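Local coordinates for SusD/RagB family nutrient-binding outer membrane lipoprotein (Bacteroides vulgatus, PDB 4F7A), which probably binds glycans, perhaps mucin O-glycans, at the outer membrane as a SusD-like lipoprotein that would help in their uptake, at residues V233-D238 with E336-R341; L203-A208 with Q224-N229. All blocks are in the same frame, centred on the assembly; numbering follows the deposited sequence.

Contact 1: V233-D238 with E336-R341; sequences VIESSD and ETWFLR
OE2 of E235 is gripped by two groups, the guanidinium of R341 and a water. The salt bridge from R341 NH1 to E235 OE2 measures 2.9 Å and is nearly straight, with an N-H...O angle of 168°. The oxygen lies close to the guanidinium plane, whereas NH1 meets the carboxylate from above its own plane; the two planes are turned 44° apart. The water, at 2.7 Å from E235 OE2, donates to that oxygen and accepts from R341 NH2, closing a second path between the charges. R341 has a further acid partner in E354, so its charge is probably shared between two carboxylates.

A second water bridges the loop backbone and R341, donating to I234 O and accepting from R341 NH1. That carbonyl also rests against T337, whose CB lies 3.4 Å from I234 O, while the T337 hydroxyl turns back to bond T333 O. Here the loop between helix 216-228 and strand 241-243 is laid along helix 334-346, within the helical, TPR-like fold of the SusD family.

W338 holds the backbone of E235 by one bond. Its NE1 donates to E235 O at 3.2 Å, in the ring plane and on a carbonyl lone pair. R341 is bent at chi3 (75°), and its NH1 lies over one face of the indole, toward the rim, while W338 CZ3 stands 3.4 Å above the centre of the guanidinium plane. From the loop, V233 CG2 comes within 3.8 Å of T337 CG2 and also touches R341 NH1. V233 also packs on N201 and S202 of helix 193-210.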
ATOM      1  N   VAL A 233      -6.753  -5.907 -17.462  1.00 14.51           N
ATOM      2  CA  VAL A 233      -6.354  -5.616 -16.096  1.00 12.73           C
ATOM      3  C   VAL A 233      -6.825  -6.784 -15.233  1.00 13.87           C
ATOM      4  O   VAL A 233      -7.598  -7.640 -15.686  1.00 14.67           O
ATOM      5  CB  VAL A 233      -6.947  -4.284 -15.580  1.00 11.67           C
ATOM      6  CG1 VAL A 233      -6.385  -3.063 -16.369  1.00 12.24           C
ATOM      7  CG2 VAL A 233      -8.497  -4.287 -15.630  1.00 10.41           C
ATOM      8  N   ILE A 234      -6.337  -6.837 -14.004  1.00 13.61           N
ATOM      9  CA  ILE A 234      -6.657  -7.946 -13.112  1.00 13.00           C
ATOM     10  C   ILE A 234      -8.115  -7.855 -12.684  1.00 13.06           C
ATOM     11  O   ILE A 234      -8.551  -6.829 -12.171  1.00 12.99           O
ATOM     12  CB  ILE A 234      -5.699  -7.968 -11.900  1.00 14.14           C
ATOM     13  CG1 ILE A 234      -4.250  -8.179 -12.386  1.00 16.50           C
ATOM     14  CG2 ILE A 234      -6.088  -9.117 -10.926  1.00 11.03           C
ATOM     15  CD1 ILE A 234      -3.222  -7.931 -11.329  1.00 20.27           C
ATOM     16  N   GLU A 235      -8.869  -8.937 -12.917  1.00 12.34           N
ATOM     17  CA  GLU A 235     -10.303  -9.002 -12.609  1.00 12.10           C
ATOM     18  C   GLU A 235     -10.692 -10.144 -11.676  1.00 13.46           C
ATOM     19  O   GLU A 235     -11.740 -10.077 -11.041  1.00 14.68           O
ATOM     20  CB  GLU A 235     -11.091  -9.147 -13.922  1.00 15.97           C
ATOM     21  CG  GLU A 235     -10.987  -7.886 -14.775  1.00 14.23           C
ATOM     22  CD  GLU A 235     -11.776  -7.949 -16.067  1.00 20.78           C
ATOM     23  OE1 GLU A 235     -12.413  -8.972 -16.335  1.00 18.16           O
ATOM     24  OE2 GLU A 235     -11.764  -6.956 -16.820  1.00 19.36           O
ATOM     25  N   SER A 236      -9.846 -11.169 -11.607  1.00 13.49           N
ATOM     26  CA  SER A 236     -10.080 -12.343 -10.759  0.50 15.04           C
ATOM     27  C   SER A 236      -9.051 -12.415  -9.649  1.00 13.06           C
ATOM     28  O   SER A 236      -7.867 -12.205  -9.895  1.00 13.86           O
ATOM     29  CB  SER A 236      -9.963 -13.630 -11.593  0.50 15.97           C
ATOM     30  OG  SER A 236      -9.958 -14.769 -10.743  0.50 16.94           O
ATOM     31  N   SER A 237      -9.491 -12.780  -8.438  1.00 13.51           N
ATOM     32  CA  SER A 237      -8.564 -12.877  -7.283  1.00 14.62           C
ATOM     33  C   SER A 237      -7.479 -13.925  -7.484  1.00 15.08           C
ATOM     34  O   SER A 237      -6.398 -13.816  -6.916  1.00 16.16           O
ATOM     35  CB  SER A 237      -9.325 -13.152  -5.990  1.00 13.35           C
ATOM     36  OG  SER A 237     -10.205 -12.068  -5.714  1.00 14.38           O
ATOM     37  N   ASP A 238      -7.752 -14.913  -8.341  1.00 16.24           N
ATOM     38  CA  ASP A 238      -6.749 -15.935  -8.636  0.67 16.83           C
ATOM     39  C   ASP A 238      -5.512 -15.325  -9.302  1.00 16.62           C
ATOM     40  O   ASP A 238      -4.460 -15.932  -9.301  1.00 14.86           O
ATOM     41  CB  ASP A 238      -7.345 -17.045  -9.502  0.67 20.03           C
ATOM     42  CG  ASP A 238      -8.401 -17.857  -8.772  0.67 24.16           C
ATOM     43  OD1 ASP A 238      -8.350 -17.946  -7.526  0.67 29.43           O
ATOM     44  OD2 ASP A 238      -9.293 -18.399  -9.450  0.67 35.99           O
ATOM     45  N   GLU A 336      -9.132  -4.363  -5.641  1.00 10.30           N
ATOM     46  CA  GLU A 336      -8.619  -2.985  -5.770  1.00 10.66           C
ATOM     47  C   GLU A 336      -8.795  -2.477  -7.203  1.00 10.81           C
ATOM     48  O   GLU A 336      -9.189  -1.341  -7.430  1.00 10.41           O
ATOM     49  CB  GLU A 336      -7.136  -2.908  -5.362  1.00 10.28           C
ATOM     50  CG  GLU A 336      -6.552  -1.522  -5.635  1.00 16.71           C
ATOM     51  CD  GLU A 336      -5.055  -1.402  -5.488  1.00 15.67           C
ATOM     52  OE1 GLU A 336      -4.396  -2.363  -5.028  1.00 19.53           O
ATOM     53  OE2 GLU A 336      -4.545  -0.310  -5.834  1.00 15.83           O
ATOM     54  N   THR A 337      -8.484  -3.317  -8.172  1.00 10.78           N
ATOM     55  CA  THR A 337      -8.572  -2.913  -9.572  1.00 10.12           C
ATOM     56  C   THR A 337     -10.028  -2.529  -9.951  1.00 10.22           C
ATOM     57  O   THR A 337     -10.266  -1.529 -10.631  1.00 12.01           O
ATOM     58  CB  THR A 337      -7.955  -3.984 -10.503  1.00 12.43           C
ATOM     59  OG1 THR A 337      -6.588  -4.220 -10.098  1.00 13.46           O
ATOM     60  CG2 THR A 337      -7.979  -3.521 -11.970  1.00  9.65           C
ATOM     61  N   TRP A 338     -10.996  -3.295  -9.474  1.00 10.70           N
ATOM     62  CA  TRP A 338     -12.409  -2.945  -9.678  1.00 11.00           C
ATOM     63  C   TRP A 338     -12.783  -1.601  -9.014  1.00  9.88           C
ATOM     64  O   TRP A 338     -13.552  -0.818  -9.580  1.00 11.80           O
ATOM     65  CB  TRP A 338     -13.329  -4.056  -9.183  1.00 12.02           C
ATOM     66  CG  TRP A 338     -13.432  -5.233 -10.128  1.00 13.99           C
ATOM     67  CD1 TRP A 338     -12.957  -6.476  -9.920  1.00 13.28           C
ATOM     68  CD2 TRP A 338     -14.018  -5.244 -11.436  1.00 11.22           C
ATOM     69  NE1 TRP A 338     -13.204  -7.272 -11.006  1.00 15.33           N
ATOM     70  CE2 TRP A 338     -13.863  -6.538 -11.951  1.00 15.87           C
ATOM     71  CE3 TRP A 338     -14.651  -4.282 -12.225  1.00 12.91           C
ATOM     72  CZ2 TRP A 338     -14.335  -6.905 -13.218  1.00 15.33           C
ATOM     73  CZ3 TRP A 338     -15.144  -4.649 -13.463  1.00 13.06           C
ATOM     74  CH2 TRP A 338     -14.989  -5.943 -13.945  1.00 16.60           C
ATOM     75  N   PHE A 339     -12.262  -1.342  -7.823  1.00  8.23           N
ATOM     76  CA  PHE A 339     -12.547  -0.071  -7.138  1.00 10.85           C
ATOM     77  C   PHE A 339     -11.868   1.110  -7.855  1.00 10.57           C
ATOM     78  O   PHE A 339     -12.376   2.223  -7.845  1.00 11.10           O
ATOM     79  CB  PHE A 339     -12.134  -0.133  -5.667  1.00  9.97           C
ATOM     80  CG  PHE A 339     -12.978  -1.057  -4.833  1.00 11.08           C
ATOM     81  CD1 PHE A 339     -14.341  -0.858  -4.728  1.00 11.49           C
ATOM     82  CD2 PHE A 339     -12.419  -2.133  -4.173  1.00 10.06           C
ATOM     83  CE1 PHE A 339     -15.132  -1.714  -3.965  1.00 11.08           C
ATOM     84  CE2 PHE A 339     -13.192  -2.982  -3.385  1.00 10.74           C
ATOM     85  CZ  PHE A 339     -14.551  -2.779  -3.290  1.00 10.67           C
ATOM     86  N   LEU A 340     -10.708   0.866  -8.465  1.00  9.97           N
ATOM     87  CA  LEU A 340     -10.053   1.883  -9.288  1.00  9.01           C
ATOM     88  C   LEU A 340     -10.913   2.189 -10.510  1.00 11.21           C
ATOM     89  O   LEU A 340     -11.084   3.346 -10.892  1.00 11.25           O
ATOM     90  CB  LEU A 340      -8.639   1.430  -9.711  1.00  8.46           C
ATOM     91  CG  LEU A 340      -7.585   1.423  -8.608  1.00 12.40           C
ATOM     92  CD1 LEU A 340      -6.320   0.586  -8.981  1.00 12.01           C
ATOM     93  CD2 LEU A 340      -7.223   2.880  -8.235  1.00 11.19           C
ATOM     94  N   ARG A 341     -11.452   1.151 -11.140  1.00  9.99           N
ATOM     95  CA  ARG A 341     -12.374   1.336 -12.250  1.00 12.53           C
ATOM     96  C   ARG A 341     -13.647   2.060 -11.811  1.00 12.58           C
ATOM     97  O   ARG A 341     -14.168   2.904 -12.544  1.00 12.97           O
ATOM     98  CB  ARG A 341     -12.727  -0.001 -12.882  1.00 12.65           C
ATOM     99  CG  ARG A 341     -11.566  -0.619 -13.621  1.00 10.92           C
ATOM    100  CD  ARG A 341     -11.741  -2.102 -13.865  1.00 11.66           C
ATOM    101  NE  ARG A 341     -12.686  -2.430 -14.917  1.00 11.51           N
ATOM    102  CZ  ARG A 341     -12.726  -3.607 -15.548  1.00 15.61           C
ATOM    103  NH1 ARG A 341     -11.906  -4.592 -15.218  1.00 13.83           N
ATOM    104  NH2 ARG A 341     -13.597  -3.798 -16.537  1.00 16.26           N
TER
HETATM  105  O   HOH W   1     -10.772  -5.230 -12.485  1.00 15.16           O
HETATM  106  O   HOH W   2     -14.049  -6.297 -18.098  1.00 23.40           O

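Contact 2: L203-A208 with Q224-N229; sequences LRLRLA and QKALEN
This is a buried helix-to-helix packing contact between consecutive antiparallel helices, 193-210 and 216-228, a helical hairpin of the TPR-like SusD fold. The short segment axes approach to 8.4 Å with a signed crossing angle of -150°, and the backbones come nearest where L205 faces A226, with 5.5 Å between their CA atoms. Such closeness is possible because A226 offers just a methyl group: its CB lies 3.7 Å from L205 N and touches L205 CB. Beside it, the branched ends of two leucines meet tip to tip, L205 CD1 being 4.0 Å from L227 CD1 and the CD2 methyls making a similar approach.

On the other flank R204 reaches across to K225. With CG anti to the backbone N (chi1 -176°) and a bend at chi3, its chain brings CD to 3.7 Å from A226 N and then runs past K225 CB. K225 also bends at chi3, and its CE lies over one face of the guanidinium, 3.7 Å from R204 NH1. The like charges are close, R204 NH1 to K225 NZ being 3.7 Å, but shared acids probably offset the repulsion: E222 and D163 each form salt bridges to both residues, and F159 O accepts from R204 NH1. An alanine in place of R204 would probably cost E222 and D163 one of their basic partners, leave F159 O without this donor and open a gap beside A226.

Helix 151-174, which supplies D163 and F159, lies beside the charged flank. The leucine flank abuts helix 334-346, where L205 and L227 both pack on R341.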
ATOM      1  N   LEU A 203      -1.362  -1.644 -12.365  1.00 10.84           N
ATOM      2  CA  LEU A 203      -0.514  -0.695 -11.638  1.00 11.59           C
ATOM      3  C   LEU A 203      -0.640   0.717 -12.247  1.00 11.21           C
ATOM      4  O   LEU A 203      -0.769   1.722 -11.517  1.00 12.12           O
ATOM      5  CB  LEU A 203       0.935  -1.214 -11.619  1.00 11.63           C
ATOM      6  CG  LEU A 203       1.978  -0.351 -10.909  1.00 12.88           C
ATOM      7  CD1 LEU A 203       1.609  -0.010  -9.446  1.00 15.22           C
ATOM      8  CD2 LEU A 203       3.359  -1.046 -11.009  1.00  9.84           C
ATOM      9  N   ARG A 204      -0.652   0.803 -13.580  1.00 11.88           N
ATOM     10  CA  ARG A 204      -0.822   2.113 -14.233  1.00 11.21           C
ATOM     11  C   ARG A 204      -2.139   2.744 -13.822  1.00 11.19           C
ATOM     12  O   ARG A 204      -2.190   3.949 -13.558  1.00 11.30           O
ATOM     13  CB  ARG A 204      -0.768   2.003 -15.748  1.00 13.76           C
ATOM     14  CG  ARG A 204      -0.835   3.348 -16.455  1.00 12.38           C
ATOM     15  CD  ARG A 204      -1.132   3.208 -17.946  1.00 10.74           C
ATOM     16  NE  ARG A 204      -0.143   2.414 -18.663  1.00 13.59           N
ATOM     17  CZ  ARG A 204       1.105   2.773 -18.978  1.00 14.91           C
ATOM     18  NH1 ARG A 204       1.610   3.961 -18.632  1.00 10.19           N
ATOM     19  NH2 ARG A 204       1.881   1.899 -19.649  1.00 14.51           N
ATOM     20  N   LEU A 205      -3.206   1.942 -13.743  1.00 11.88           N
ATOM     21  CA  LEU A 205      -4.493   2.484 -13.331  1.00 11.89           C
ATOM     22  C   LEU A 205      -4.434   3.018 -11.902  1.00 12.22           C
ATOM     23  O   LEU A 205      -5.012   4.065 -11.600  1.00 12.99           O
ATOM     24  CB  LEU A 205      -5.598   1.453 -13.451  1.00 12.78           C
ATOM     25  CG  LEU A 205      -7.012   1.926 -13.115  1.00 15.42           C
ATOM     26  CD1 LEU A 205      -7.453   3.087 -13.999  1.00 14.42           C
ATOM     27  CD2 LEU A 205      -7.956   0.729 -13.281  1.00 11.64           C
ATOM     28  N   ARG A 206      -3.769   2.278 -11.012  1.00 11.07           N
ATOM     29  CA  ARG A 206      -3.586   2.742  -9.646  1.00 11.36           C
ATOM     30  C   ARG A 206      -2.921   4.116  -9.629  1.00 11.05           C
ATOM     31  O   ARG A 206      -3.376   5.040  -8.947  1.00 11.06           O
ATOM     32  CB  ARG A 206      -2.726   1.777  -8.835  1.00 10.24           C
ATOM     33  CG  ARG A 206      -2.325   2.328  -7.467  1.00 11.34           C
ATOM     34  CD  ARG A 206      -1.305   1.454  -6.785  1.00 13.32           C
ATOM     35  NE  ARG A 206      -1.860   0.245  -6.192  1.00 12.05           N
ATOM     36  CZ  ARG A 206      -1.102  -0.741  -5.728  1.00 14.68           C
ATOM     37  NH1 ARG A 206       0.213  -0.647  -5.803  1.00 13.93           N
ATOM     38  NH2 ARG A 206      -1.648  -1.819  -5.181  1.00 13.45           N
ATOM     39  N   LEU A 207      -1.818   4.237 -10.364  1.00 11.34           N
ATOM     40  CA  LEU A 207      -1.049   5.482 -10.383  1.00 11.25           C
ATOM     41  C   LEU A 207      -1.848   6.630 -11.006  1.00 12.74           C
ATOM     42  O   LEU A 207      -1.745   7.774 -10.568  1.00 11.86           O
ATOM     43  CB  LEU A 207       0.256   5.281 -11.120  1.00 12.65           C
ATOM     44  CG  LEU A 207       1.184   4.241 -10.496  1.00 16.58           C
ATOM     45  CD1 LEU A 207       2.483   4.159 -11.269  1.00 14.20           C
ATOM     46  CD2 LEU A 207       1.458   4.508  -9.034  1.00 13.94           C
ATOM     47  N   ALA A 208      -2.645   6.294 -12.020  1.00 11.15           N
ATOM     48  CA  ALA A 208      -3.552   7.226 -12.672  1.00 11.49           C
ATOM     49  C   ALA A 208      -4.577   7.794 -11.703  1.00 11.69           C
ATOM     50  O   ALA A 208      -4.788   9.007 -11.674  1.00 10.94           O
ATOM     51  CB  ALA A 208      -4.245   6.543 -13.863  1.00  9.77           C
ATOM     52  N   GLN A 224      -6.801   5.857 -19.549  1.00 14.76           N
ATOM     53  CA  GLN A 224      -7.237   5.393 -20.858  1.00 15.51           C
ATOM     54  C   GLN A 224      -6.330   4.304 -21.399  1.00 15.84           C
ATOM     55  O   GLN A 224      -6.805   3.303 -21.919  1.00 16.03           O
ATOM     56  CB  GLN A 224      -7.312   6.538 -21.859  1.00 17.96           C
ATOM     57  CG  GLN A 224      -7.668   6.090 -23.267  1.00 28.11           C
ATOM     58  CD  GLN A 224      -8.016   7.259 -24.136  1.00 40.63           C
ATOM     59  OE1 GLN A 224      -7.255   8.220 -24.222  1.00 42.82           O
ATOM     60  NE2 GLN A 224      -9.182   7.203 -24.773  1.00 52.24           N
ATOM     61  N   LYS A 225      -5.020   4.511 -21.263  1.00 16.37           N
ATOM     62  CA  LYS A 225      -4.030   3.513 -21.623  1.00 16.72           C
ATOM     63  C   LYS A 225      -4.179   2.210 -20.835  1.00 14.20           C
ATOM     64  O   LYS A 225      -4.132   1.121 -21.439  1.00 14.71           O
ATOM     65  CB  LYS A 225      -2.611   4.074 -21.468  1.00 18.49           C
ATOM     66  CG  LYS A 225      -2.253   5.127 -22.528  1.00 23.55           C
ATOM     67  CD  LYS A 225      -0.728   5.418 -22.612  1.00 32.58           C
ATOM     68  CE  LYS A 225      -0.149   5.854 -21.318  1.00 28.43           C
ATOM     69  NZ  LYS A 225       1.269   6.370 -21.393  1.00 17.43           N
ATOM     70  N   ALA A 226      -4.351   2.329 -19.518  1.00 12.34           N
ATOM     71  CA  ALA A 226      -4.529   1.188 -18.638  1.00 13.88           C
ATOM     72  C   ALA A 226      -5.715   0.314 -19.027  1.00 14.80           C
ATOM     73  O   ALA A 226      -5.587  -0.903 -19.119  1.00 15.03           O
ATOM     74  CB  ALA A 226      -4.673   1.647 -17.181  1.00 12.50           C
ATOM     75  N   LEU A 227      -6.846   0.949 -19.301  1.00 14.30           N
ATOM     76  CA  LEU A 227      -8.090   0.226 -19.518  1.00 15.31           C
ATOM     77  C   LEU A 227      -8.394  -0.092 -20.990  1.00 16.69           C
ATOM     78  O   LEU A 227      -9.330  -0.829 -21.261  1.00 17.30           O
ATOM     79  CB  LEU A 227      -9.241   0.963 -18.838  1.00 13.71           C
ATOM     80  CG  LEU A 227      -9.196   0.895 -17.309  1.00 15.85           C
ATOM     81  CD1 LEU A 227     -10.151   1.932 -16.666  1.00 12.83           C
ATOM     82  CD2 LEU A 227      -9.525  -0.561 -16.857  1.00 11.20           C
ATOM     83  N   GLU A 228      -7.599   0.427 -21.934  1.00 16.37           N
ATOM     84  CA  GLU A 228      -7.745   0.038 -23.336  1.00 17.79           C
ATOM     85  C   GLU A 228      -6.668  -0.929 -23.800  1.00 18.76           C
ATOM     86  O   GLU A 228      -6.783  -1.505 -24.858  1.00 19.77           O
ATOM     87  CB  GLU A 228      -7.752   1.267 -24.240  1.00 20.75           C
ATOM     88  CG  GLU A 228      -8.988   2.112 -24.035  1.00 27.02           C
ATOM     89  CD  GLU A 228      -9.162   3.178 -25.088  1.00 40.54           C
ATOM     90  OE1 GLU A 228      -8.136   3.755 -25.546  1.00 41.61           O
ATOM     91  OE2 GLU A 228     -10.336   3.436 -25.434  1.00 49.23           O
ATOM     92  N   ASN A 229      -5.610  -1.101 -23.026  1.00 18.74           N
ATOM     93  CA  ASN A 229      -4.575  -2.030 -23.443  1.00 17.42           C
ATOM     94  C   ASN A 229      -5.200  -3.417 -23.598  1.00 17.38           C
ATOM     95  O   ASN A 229      -5.937  -3.885 -22.717  1.00 16.67           O
ATOM     96  CB  ASN A 229      -3.411  -1.995 -22.459  1.00 18.25           C
ATOM     97  CG  ASN A 229      -2.252  -2.921 -22.875  1.00 21.16           C
ATOM     98  OD1 ASN A 229      -2.381  -4.121 -22.799  1.00 16.45           O
ATOM     99  ND2 ASN A 229      -1.134  -2.344 -23.302  1.00 15.55           N
TER

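Contacts 1 and 2 are neighbours on the same side of the chain's centre, with their own centres about 12 Å apart, and they follow in series: the pair of helices in contact 2 is complete before the loop of contact 1 begins. Helix 193-210 joins them. The salt bridge from R206 NE to E336 OE2, 2.8 Å, ties it to helix 334-346, and L340 CB packs 3.7 Å from L205 CD2. The loop reaches back as well, V233 CG1 lying 3.6 Å from A226 O, and R341 is shared by the two contacts. Together the contacts join three helices and one loop by packing, hydrogen bonds and ion pairs.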